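Local coordinates for protein ubiquitin conjugating enzyme (Plasmodium yoelii, PDB 2PWQ) that probably accepts activated ubiquitin as a thioester and passes it on toward its targets, as expected of an E2 ubiquitin-conjugating enzyme, at residues A45-D49 with S50-E54; N37-V40 with Q41-D44; A155-V158 with K159-V163. All coordinates share one frame; numbering follows the deposited sequence.

Interaction 1 (A45-D49 with S50-E54); sequences AHIKD and SNFFE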
ATOM      1  N   ALA A  45       9.395   2.022  -4.205  1.00 40.20           N
ATOM      2  CA  ALA A  45       9.842   1.107  -3.143  1.00 40.99           C
ATOM      3  C   ALA A  45      11.358   0.971  -3.176  1.00 41.45           C
ATOM      4  O   ALA A  45      11.974   0.990  -4.258  1.00 42.31           O
ATOM      5  CB  ALA A  45       9.188  -0.271  -3.244  1.00 39.68           C
ATOM      6  N   HIS A  46      11.961   0.857  -2.003  1.00 41.38           N
ATOM      7  CA  HIS A  46      13.400   0.552  -1.900  1.00 41.77           C
ATOM      8  C   HIS A  46      13.595  -0.326  -0.663  1.00 40.83           C
ATOM      9  O   HIS A  46      12.667  -0.503   0.113  1.00 39.92           O
ATOM     10  CB  HIS A  46      14.255   1.835  -1.849  1.00 42.17           C
ATOM     11  CG  HIS A  46      13.959   2.704  -0.667  1.00 44.09           C
ATOM     12  ND1 HIS A  46      14.353   2.379   0.614  1.00 48.66           N
ATOM     13  CD2 HIS A  46      13.277   3.869  -0.564  1.00 46.87           C
ATOM     14  CE1 HIS A  46      13.941   3.312   1.453  1.00 49.12           C
ATOM     15  NE2 HIS A  46      13.280   4.224   0.763  1.00 49.49           N
ATOM     16  N   ILE A  47      14.782  -0.904  -0.508  1.00 40.36           N
ATOM     17  CA  ILE A  47      15.113  -1.690   0.681  1.00 40.89           C
ATOM     18  C   ILE A  47      15.087  -0.768   1.877  1.00 40.84           C
ATOM     19  O   ILE A  47      15.553   0.357   1.767  1.00 40.45           O
ATOM     20  CB  ILE A  47      16.525  -2.295   0.610  1.00 40.36           C
ATOM     21  CG1 ILE A  47      16.848  -2.711  -0.840  1.00 42.57           C
ATOM     22  CG2 ILE A  47      16.690  -3.389   1.694  1.00 39.25           C
ATOM     23  CD1 ILE A  47      16.835  -4.183  -1.117  1.00 41.62           C
ATOM     24  N   LYS A  48      14.522  -1.243   2.983  1.00 41.12           N
ATOM     25  CA  LYS A  48      14.420  -0.464   4.198  1.00 42.51           C
ATOM     26  C   LYS A  48      15.813  -0.179   4.792  1.00 43.48           C
ATOM     27  O   LYS A  48      16.203   0.985   4.954  1.00 43.70           O
ATOM     28  CB  LYS A  48      13.581  -1.190   5.251  1.00 42.07           C
ATOM     29  CG  LYS A  48      13.150  -0.289   6.377  1.00 41.63           C
ATOM     30  CD  LYS A  48      12.581  -1.048   7.576  1.00 42.76           C
ATOM     31  CE  LYS A  48      12.057  -0.013   8.576  1.00 42.15           C
ATOM     32  NZ  LYS A  48      11.291  -0.618   9.720  1.00 47.04           N
ATOM     33  N   ASP A  49      16.530  -1.261   5.099  1.00 44.08           N
ATOM     34  CA  ASP A  49      17.837  -1.192   5.769  0.70 44.86           C
ATOM     35  C   ASP A  49      18.816  -2.156   5.068  1.00 44.76           C
ATOM     36  O   ASP A  49      19.392  -1.835   4.013  1.00 43.81           O
ATOM     37  CB  ASP A  49      17.638  -1.526   7.266  0.70 44.93           C
ATOM     38  CG  ASP A  49      18.831  -1.137   8.143  0.70 46.08           C
ATOM     39  OD1 ASP A  49      19.433  -0.060   7.936  0.70 43.69           O
ATOM     40  OD2 ASP A  49      19.137  -1.909   9.075  0.70 47.39           O
ATOM     41  N   SER A  50      18.967  -3.357   5.638  1.00 44.94           N
ATOM     42  CA  SER A  50      19.979  -4.312   5.196  1.00 46.07           C
ATOM     43  C   SER A  50      19.427  -5.673   4.774  1.00 45.53           C
ATOM     44  O   SER A  50      20.198  -6.567   4.405  1.00 44.82           O
ATOM     45  CB  SER A  50      21.056  -4.505   6.285  1.00 45.58           C
ATOM     46  OG  SER A  50      21.777  -3.299   6.519  1.00 48.93           O
ATOM     47  N   ASN A  51      18.098  -5.807   4.842  1.00 45.78           N
ATOM     48  CA  ASN A  51      17.383  -7.019   4.454  1.00 45.06           C
ATOM     49  C   ASN A  51      16.632  -6.829   3.122  1.00 44.91           C
ATOM     50  O   ASN A  51      15.713  -6.027   3.031  1.00 43.52           O
ATOM     51  CB  ASN A  51      16.417  -7.448   5.557  1.00 45.22           C
ATOM     52  CG  ASN A  51      15.723  -8.776   5.247  1.00 45.14           C
ATOM     53  OD1 ASN A  51      15.886  -9.352   4.162  1.00 45.82           O
ATOM     54  ND2 ASN A  51      14.965  -9.277   6.208  1.00 42.73           N
ATOM     55  N   PHE A  52      17.059  -7.570   2.102  1.00 44.30           N
ATOM     56  CA  PHE A  52      16.493  -7.488   0.761  1.00 44.57           C
ATOM     57  C   PHE A  52      15.017  -7.955   0.741  1.00 43.76           C
ATOM     58  O   PHE A  52      14.291  -7.736  -0.233  1.00 43.63           O
ATOM     59  CB  PHE A  52      17.340  -8.349  -0.175  1.00 44.87           C
ATOM     60  CG  PHE A  52      17.864  -7.617  -1.365  1.00 46.13           C
ATOM     61  CD1 PHE A  52      17.118  -7.547  -2.543  1.00 45.79           C
ATOM     62  CD2 PHE A  52      19.107  -7.009  -1.318  1.00 47.32           C
ATOM     63  CE1 PHE A  52      17.585  -6.864  -3.638  1.00 46.32           C
ATOM     64  CE2 PHE A  52      19.601  -6.327  -2.428  1.00 48.67           C
ATOM     65  CZ  PHE A  52      18.833  -6.256  -3.595  1.00 46.40           C
ATOM     66  N   PHE A  53      14.589  -8.581   1.834  1.00 42.94           N
ATOM     67  CA  PHE A  53      13.229  -9.116   1.981  1.00 42.81           C
ATOM     68  C   PHE A  53      12.328  -8.176   2.774  1.00 41.35           C
ATOM     69  O   PHE A  53      11.227  -8.522   3.164  1.00 41.49           O
ATOM     70  CB  PHE A  53      13.270 -10.536   2.575  1.00 42.70           C
ATOM     71  CG  PHE A  53      13.783 -11.554   1.594  1.00 44.81           C
ATOM     72  CD1 PHE A  53      12.900 -12.307   0.828  1.00 44.24           C
ATOM     73  CD2 PHE A  53      15.145 -11.722   1.394  1.00 45.73           C
ATOM     74  CE1 PHE A  53      13.367 -13.215  -0.099  1.00 44.65           C
ATOM     75  CE2 PHE A  53      15.620 -12.628   0.466  1.00 46.73           C
ATOM     76  CZ  PHE A  53      14.730 -13.386  -0.283  1.00 45.19           C
ATOM     77  N   GLU A  54      12.804  -6.966   2.995  1.00 40.09           N
ATOM     78  CA  GLU A  54      12.025  -5.994   3.743  1.00 39.21           C
ATOM     79  C   GLU A  54      12.150  -4.665   3.049  1.00 38.44           C
ATOM     80  O   GLU A  54      13.245  -4.081   3.005  1.00 38.11           O
ATOM     81  CB  GLU A  54      12.476  -5.920   5.212  1.00 39.26           C
ATOM     82  CG  GLU A  54      11.696  -4.910   6.064  1.00 38.01           C
ATOM     83  CD  GLU A  54      10.254  -5.321   6.334  1.00 44.22           C
ATOM     84  OE1 GLU A  54       9.989  -6.548   6.452  1.00 41.26           O
ATOM     85  OE2 GLU A  54       9.374  -4.409   6.430  1.00 45.63           O
TER
HETATM   86  O   HOH W   1      15.725  -3.880   4.978  1.00 38.37           O

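Interaction 2 (N37-V40 with Q41-D44); sequences NENV and QEID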
ATOM      1  N   ASN A  37      12.599   2.322 -12.647  1.00 53.92           N
ATOM      2  CA  ASN A  37      12.458   2.759 -14.040  1.00 54.89           C
ATOM      3  C   ASN A  37      11.055   3.261 -14.397  1.00 55.29           C
ATOM      4  O   ASN A  37      10.888   4.066 -15.328  1.00 55.00           O
ATOM      5  CB  ASN A  37      12.916   1.650 -15.006  1.00 55.36           C
ATOM      6  CG  ASN A  37      14.438   1.442 -14.988  1.00 56.95           C
ATOM      7  OD1 ASN A  37      15.205   2.400 -14.815  1.00 56.80           O
ATOM      8  ND2 ASN A  37      14.879   0.185 -15.169  1.00 57.52           N
ATOM      9  N   GLU A  38      10.057   2.793 -13.644  1.00 55.25           N
ATOM     10  CA  GLU A  38       8.673   3.253 -13.768  1.00 54.98           C
ATOM     11  C   GLU A  38       8.382   4.647 -13.161  1.00 54.50           C
ATOM     12  O   GLU A  38       9.310   5.414 -12.867  1.00 54.24           O
ATOM     13  CB  GLU A  38       7.748   2.204 -13.168  1.00 55.65           C
ATOM     14  CG  GLU A  38       6.950   1.457 -14.185  1.00 57.22           C
ATOM     15  CD  GLU A  38       5.660   2.194 -14.583  1.00 60.97           C
ATOM     16  OE1 GLU A  38       5.589   3.451 -14.457  1.00 60.50           O
ATOM     17  OE2 GLU A  38       4.712   1.500 -15.030  1.00 61.48           O
ATOM     18  N   ASN A  39       7.098   4.975 -12.985  1.00 53.53           N
ATOM     19  CA  ASN A  39       6.690   6.267 -12.428  1.00 53.23           C
ATOM     20  C   ASN A  39       6.765   6.289 -10.898  1.00 52.62           C
ATOM     21  O   ASN A  39       5.814   5.909 -10.210  1.00 51.95           O
ATOM     22  CB  ASN A  39       5.283   6.634 -12.890  1.00 53.71           C
ATOM     23  CG  ASN A  39       4.931   8.089 -12.597  1.00 54.98           C
ATOM     24  OD1 ASN A  39       5.745   8.859 -12.057  1.00 56.70           O
ATOM     25  ND2 ASN A  39       3.706   8.476 -12.954  1.00 55.13           N
ATOM     26  N   VAL A  40       7.914   6.729 -10.385  1.00 51.70           N
ATOM     27  CA  VAL A  40       8.194   6.675  -8.950  1.00 50.96           C
ATOM     28  C   VAL A  40       7.480   7.803  -8.189  1.00 49.85           C
ATOM     29  O   VAL A  40       7.498   7.854  -6.951  1.00 49.17           O
ATOM     30  CB  VAL A  40       9.730   6.640  -8.652  1.00 51.04           C
ATOM     31  CG1 VAL A  40      10.410   5.588  -9.498  1.00 51.16           C
ATOM     32  CG2 VAL A  40      10.386   8.025  -8.864  1.00 51.40           C
ATOM     33  N   GLN A  41       6.848   8.700  -8.943  1.00 48.84           N
ATOM     34  CA  GLN A  41       6.035   9.737  -8.348  1.00 48.26           C
ATOM     35  C   GLN A  41       4.716   9.135  -7.872  1.00 46.17           C
ATOM     36  O   GLN A  41       4.108   9.602  -6.901  1.00 47.02           O
ATOM     37  CB  GLN A  41       5.854  10.914  -9.306  1.00 48.80           C
ATOM     38  CG  GLN A  41       7.186  11.530  -9.803  1.00 52.32           C
ATOM     39  CD  GLN A  41       8.062  12.117  -8.670  1.00 57.33           C
ATOM     40  OE1 GLN A  41       7.563  12.783  -7.757  1.00 60.62           O
ATOM     41  NE2 GLN A  41       9.368  11.852  -8.731  1.00 57.72           N
ATOM     42  N   GLU A  42       4.322   8.039  -8.503  1.00 43.57           N
ATOM     43  CA  GLU A  42       3.108   7.348  -8.139  1.00 41.21           C
ATOM     44  C   GLU A  42       3.341   6.221  -7.153  1.00 39.80           C
ATOM     45  O   GLU A  42       2.657   6.112  -6.129  1.00 39.01           O
ATOM     46  CB  GLU A  42       2.427   6.818  -9.399  1.00 41.04           C
ATOM     47  CG  GLU A  42       1.963   7.921 -10.324  1.00 41.13           C
ATOM     48  CD  GLU A  42       0.692   8.615  -9.866  1.00 43.57           C
ATOM     49  OE1 GLU A  42      -0.125   8.017  -9.135  1.00 46.02           O
ATOM     50  OE2 GLU A  42       0.499   9.781 -10.238  1.00 45.77           O
ATOM     51  N   ILE A  43       4.271   5.349  -7.510  1.00 37.89           N
ATOM     52  CA  ILE A  43       4.559   4.151  -6.756  1.00 37.31           C
ATOM     53  C   ILE A  43       6.076   4.012  -6.745  1.00 38.00           C
ATOM     54  O   ILE A  43       6.753   4.011  -7.797  1.00 37.36           O
ATOM     55  CB  ILE A  43       3.917   2.853  -7.349  1.00 36.75           C
ATOM     56  CG1 ILE A  43       2.403   3.002  -7.662  1.00 36.78           C
ATOM     57  CG2 ILE A  43       4.261   1.607  -6.517  1.00 36.47           C
ATOM     58  CD1 ILE A  43       1.428   2.886  -6.481  1.00 31.53           C
ATOM     59  N   ASP A  44       6.604   3.917  -5.535  1.00 38.21           N
ATOM     60  CA  ASP A  44       8.023   3.690  -5.324  1.00 39.51           C
ATOM     61  C   ASP A  44       8.194   2.602  -4.256  1.00 39.65           C
ATOM     62  O   ASP A  44       7.237   2.257  -3.542  1.00 39.38           O
ATOM     63  CB  ASP A  44       8.679   5.003  -4.915  1.00 39.48           C
ATOM     64  CG  ASP A  44      10.174   5.066  -5.243  1.00 42.67           C
ATOM     65  OD1 ASP A  44      10.769   4.030  -5.599  1.00 45.26           O
ATOM     66  OD2 ASP A  44      10.760   6.179  -5.141  1.00 44.88           O
TER

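Interaction 3 (A155-V158 with K159-V163); sequences ALFV and KTASV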
ATOM      1  N   ALA A 155     -20.004  12.754   4.094  1.00 38.25           N
ATOM      2  CA  ALA A 155     -19.381  14.056   3.878  1.00 39.07           C
ATOM      3  C   ALA A 155     -18.396  14.342   5.010  1.00 41.06           C
ATOM      4  O   ALA A 155     -17.495  15.175   4.855  1.00 41.65           O
ATOM      5  CB  ALA A 155     -20.416  15.135   3.840  1.00 39.17           C
ATOM      6  N   LEU A 156     -18.615  13.672   6.146  1.00 41.18           N
ATOM      7  CA  LEU A 156     -17.716  13.829   7.310  1.00 42.26           C
ATOM      8  C   LEU A 156     -16.510  12.955   7.048  1.00 42.64           C
ATOM      9  O   LEU A 156     -15.377  13.381   7.271  1.00 43.89           O
ATOM     10  CB  LEU A 156     -18.390  13.376   8.603  1.00 41.33           C
ATOM     11  CG  LEU A 156     -17.571  13.383   9.912  1.00 42.13           C
ATOM     12  CD1 LEU A 156     -16.834  14.712  10.094  1.00 41.43           C
ATOM     13  CD2 LEU A 156     -18.443  13.048  11.101  1.00 41.29           C
ATOM     14  N   PHE A 157     -16.756  11.730   6.588  1.00 42.02           N
ATOM     15  CA  PHE A 157     -15.666  10.842   6.200  1.00 42.33           C
ATOM     16  C   PHE A 157     -14.643  11.570   5.345  1.00 41.80           C
ATOM     17  O   PHE A 157     -13.430  11.499   5.594  1.00 41.53           O
ATOM     18  CB  PHE A 157     -16.152   9.605   5.443  1.00 42.43           C
ATOM     19  CG  PHE A 157     -15.044   8.885   4.742  1.00 42.15           C
ATOM     20  CD1 PHE A 157     -14.287   7.932   5.427  1.00 41.52           C
ATOM     21  CD2 PHE A 157     -14.701   9.216   3.411  1.00 40.27           C
ATOM     22  CE1 PHE A 157     -13.231   7.290   4.802  1.00 40.50           C
ATOM     23  CE2 PHE A 157     -13.642   8.590   2.769  1.00 37.87           C
ATOM     24  CZ  PHE A 157     -12.914   7.616   3.451  1.00 41.89           C
ATOM     25  N   VAL A 158     -15.130  12.268   4.332  1.00 41.36           N
ATOM     26  CA  VAL A 158     -14.247  12.893   3.370  1.00 40.34           C
ATOM     27  C   VAL A 158     -13.413  13.905   4.137  1.00 40.51           C
ATOM     28  O   VAL A 158     -12.202  14.000   3.949  1.00 39.36           O
ATOM     29  CB  VAL A 158     -15.030  13.548   2.189  1.00 40.44           C
ATOM     30  CG1 VAL A 158     -14.116  14.372   1.324  1.00 39.61           C
ATOM     31  CG2 VAL A 158     -15.743  12.476   1.370  1.00 36.13           C
ATOM     32  N   LYS A 159     -14.078  14.649   5.010  1.00 41.29           N
ATOM     33  CA  LYS A 159     -13.385  15.675   5.803  1.00 40.37           C
ATOM     34  C   LYS A 159     -12.387  15.093   6.785  1.00 39.04           C
ATOM     35  O   LYS A 159     -11.292  15.632   6.918  1.00 40.22           O
ATOM     36  CB  LYS A 159     -14.366  16.616   6.510  1.00 41.52           C
ATOM     37  CG  LYS A 159     -14.832  17.737   5.598  1.00 42.51           C
ATOM     38  CD  LYS A 159     -13.705  18.700   5.351  1.00 45.50           C
ATOM     39  CE  LYS A 159     -14.183  19.859   4.539  1.00 44.32           C
ATOM     40  NZ  LYS A 159     -13.080  20.835   4.350  1.00 46.07           N
ATOM     41  N   THR A 160     -12.745  13.999   7.451  1.00 37.47           N
ATOM     42  CA  THR A 160     -11.830  13.344   8.393  1.00 36.51           C
ATOM     43  C   THR A 160     -10.585  12.779   7.652  1.00 36.54           C
ATOM     44  O   THR A 160      -9.431  13.007   8.045  1.00 36.36           O
ATOM     45  CB  THR A 160     -12.567  12.234   9.149  1.00 36.46           C
ATOM     46  OG1 THR A 160     -13.635  12.817   9.897  1.00 36.23           O
ATOM     47  CG2 THR A 160     -11.648  11.500  10.118  1.00 33.52           C
ATOM     48  N   ALA A 161     -10.836  12.075   6.557  1.00 34.85           N
ATOM     49  CA  ALA A 161      -9.778  11.528   5.710  1.00 33.67           C
ATOM     50  C   ALA A 161      -8.892  12.612   5.122  1.00 32.26           C
ATOM     51  O   ALA A 161      -7.688  12.456   5.049  1.00 33.77           O
ATOM     52  CB  ALA A 161     -10.384  10.637   4.617  1.00 32.23           C
ATOM     53  N   SER A 162      -9.465  13.719   4.716  1.00 31.85           N
ATOM     54  CA  SER A 162      -8.653  14.861   4.369  1.00 33.27           C
ATOM     55  C   SER A 162      -7.771  15.500   5.510  1.00 34.96           C
ATOM     56  O   SER A 162      -6.597  15.816   5.279  1.00 35.44           O
ATOM     57  CB  SER A 162      -9.571  15.899   3.741  1.00 34.63           C
ATOM     58  OG  SER A 162      -8.808  17.033   3.299  1.00 39.49           O
ATOM     59  N   VAL A 163      -8.330  15.694   6.720  1.00 34.29           N
ATOM     60  CA  VAL A 163      -7.555  16.174   7.867  1.00 34.67           C
ATOM     61  C   VAL A 163      -6.361  15.242   8.065  1.00 34.05           C
ATOM     62  O   VAL A 163      -5.229  15.692   8.089  1.00 35.51           O
ATOM     63  CB  VAL A 163      -8.434  16.286   9.203  1.00 33.71           C
ATOM     64  CG1 VAL A 163      -7.557  16.547  10.474  1.00 34.98           C
ATOM     65  CG2 VAL A 163      -9.473  17.388   9.093  1.00 34.85           C
TER

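Interaction 1 (A45-D49 with S50-E54)
Ile-47 reaches across the bend of a beta hairpin to Asn-51, Phe-52 and Glu-54, and its two branches illustrate how one aliphatic side chain can serve both a loop backbone and an aromatic ring. From CB, the CG2 branch lies anti to the backbone N and enters the loop, where it presses on two peptide oxygens: CG2 is 3.1 Å from Asn-51 O, a tight approach, and 3.8 Å from Glu-54 O. The other branch leaves CB beside the backbone N. From CG1, a chi2 of -106°, away from any staggered position, carries the terminal methyl to Phe-52. There CD1 sits 3.4 Å from the ring centroid, over the middle of one face, in a CH-pi contact only 5° off the ring normal.

Polar bonds close the hairpin alongside. Lys-48 N donates to Glu-54 O over 3.1 Å, almost straight at 176°. A water in the loop donates to this same oxygen at 3.2 Å from Glu-54 O, and accepts from Asp-49 N at 2.7 Å and from Asn-51 N, so it bridges three backbone groups inside the bend. An Asx turn follows, with Phe-53 N bonded to Asn-51 OD1 at 2.8 Å from above the carbonyl plane, inside a type I beta turn spanning Asn-51 to Glu-54.

The hairpin joins strand 43-47 to strand 54-60. Ile-47 and Phe-52 both lean on Leu-32 of helix 23-37, whereas the Glu-54 side chain touches Ala-75 and Thr-77 of strand 71-77.

Interaction 2 (N37-V40 with Q41-D44)
Glu-42 and Ile-43 turn back on Asn-39, whose carbonyl oxygen receives several donors. Among the backbone bonds, Ile-43 N reaches Asn-39 O at 3.2 Å in the carbonyl plane, nearly straight at 176°, while Glu-42 N meets Asn-39 O at 3.1 Å from above that plane. Arg-123 of helix 122-134 is a further donor to this oxygen. A CA-H...O contact runs the other way, with Val-40 CA 3.2 Å from Ile-43 O.

Side-chain bonds brace the entrance. Glu-38 OE1 accepts from Asn-39 N at 2.6 Å with its anti lone pair, and Asn-39 OD1 takes a weak bond from Gln-41 N at 3.3 Å.

Of the packing contacts, the closest sets Asn-39 ND2 3.2 Å from Glu-42 CG, the amide and carboxylate planes being 62° apart. With chi1 at -64°, this CG stands beside its own backbone N, itself bonded to Asn-39. The Glu-42 carboxylate has its strongest partner outside the turn, OE1 accepting from Gln-130 of helix 122-134. Further along, Asp-44 OD2 lies 3.7 Å from Val-40 CB.

The i-to-i+4 bond from Ile-43 N to Asn-39 O defines an alpha turn, here the connection by which the N-terminal helix of the ubiquitin-conjugating fold passes into the first, outermost strand of its antiparallel sheet.

Interaction 3 (A155-V158 with K159-V163)
Across 155-163 the backbone is alpha-helical, its i-to-i+4 bonds weak at first and firm thereafter: Lys-159 N lies 3.5 Å from Ala-155 O, a weak bond, whereas Ala-161 N bonds to Phe-157 O at 2.8 Å and Ser-162 N to Val-158 O at 2.9 Å. The Thr-160 side chain adds to this pattern. Leu-156 O takes two donors from a single residue, Thr-160 N at 2.7 Å, nearly along the C=O axis, and Thr-160 OG1 at 3.2 Å from above the carbonyl plane. With chi1 at -62°, OG1 stands beside its own backbone N, which brings it back over the preceding turn, where its hydrogen is given to Leu-156 O. Leu-156 CD1 lies against it, 3.7 Å from Thr-160 OG1.

The next residue, Phe-157, carries its ring to another side of the helix, with CG anti to the backbone N (chi1 165°). Ala-161 CB lies over one face, offset toward the rim and 4.1 Å from Phe-157 CZ.

Aromatic residues from outside the helix complete the surroundings of this ring. Tyr-150 of helix 144-152 meets the Phe-157 ring edge-to-face and Trp-96 meets it at a shallow angle, while Met-149 touches both Leu-156 and Thr-160, packing helix 154-168 against helix 144-152.

From the N terminus, the chain leaves helix 23-37 and enters interaction 2, a tight turn that redirects it into strand 43-47. That strand runs directly on to interaction 1, whose centre is about 17 Å away, where a hairpin bend returns the chain as strand 54-60. The two contacts thus mark the ends of one edge strand and tie the first helix to the sheet. Interaction 3 comes much later and closes no loop: it lies within helix 154-168, its centre about 33 Å from that of interaction 1, across the chain's centre. The three follow in series, none nested or crossed, two sharing a strand and the third confined to a later helix.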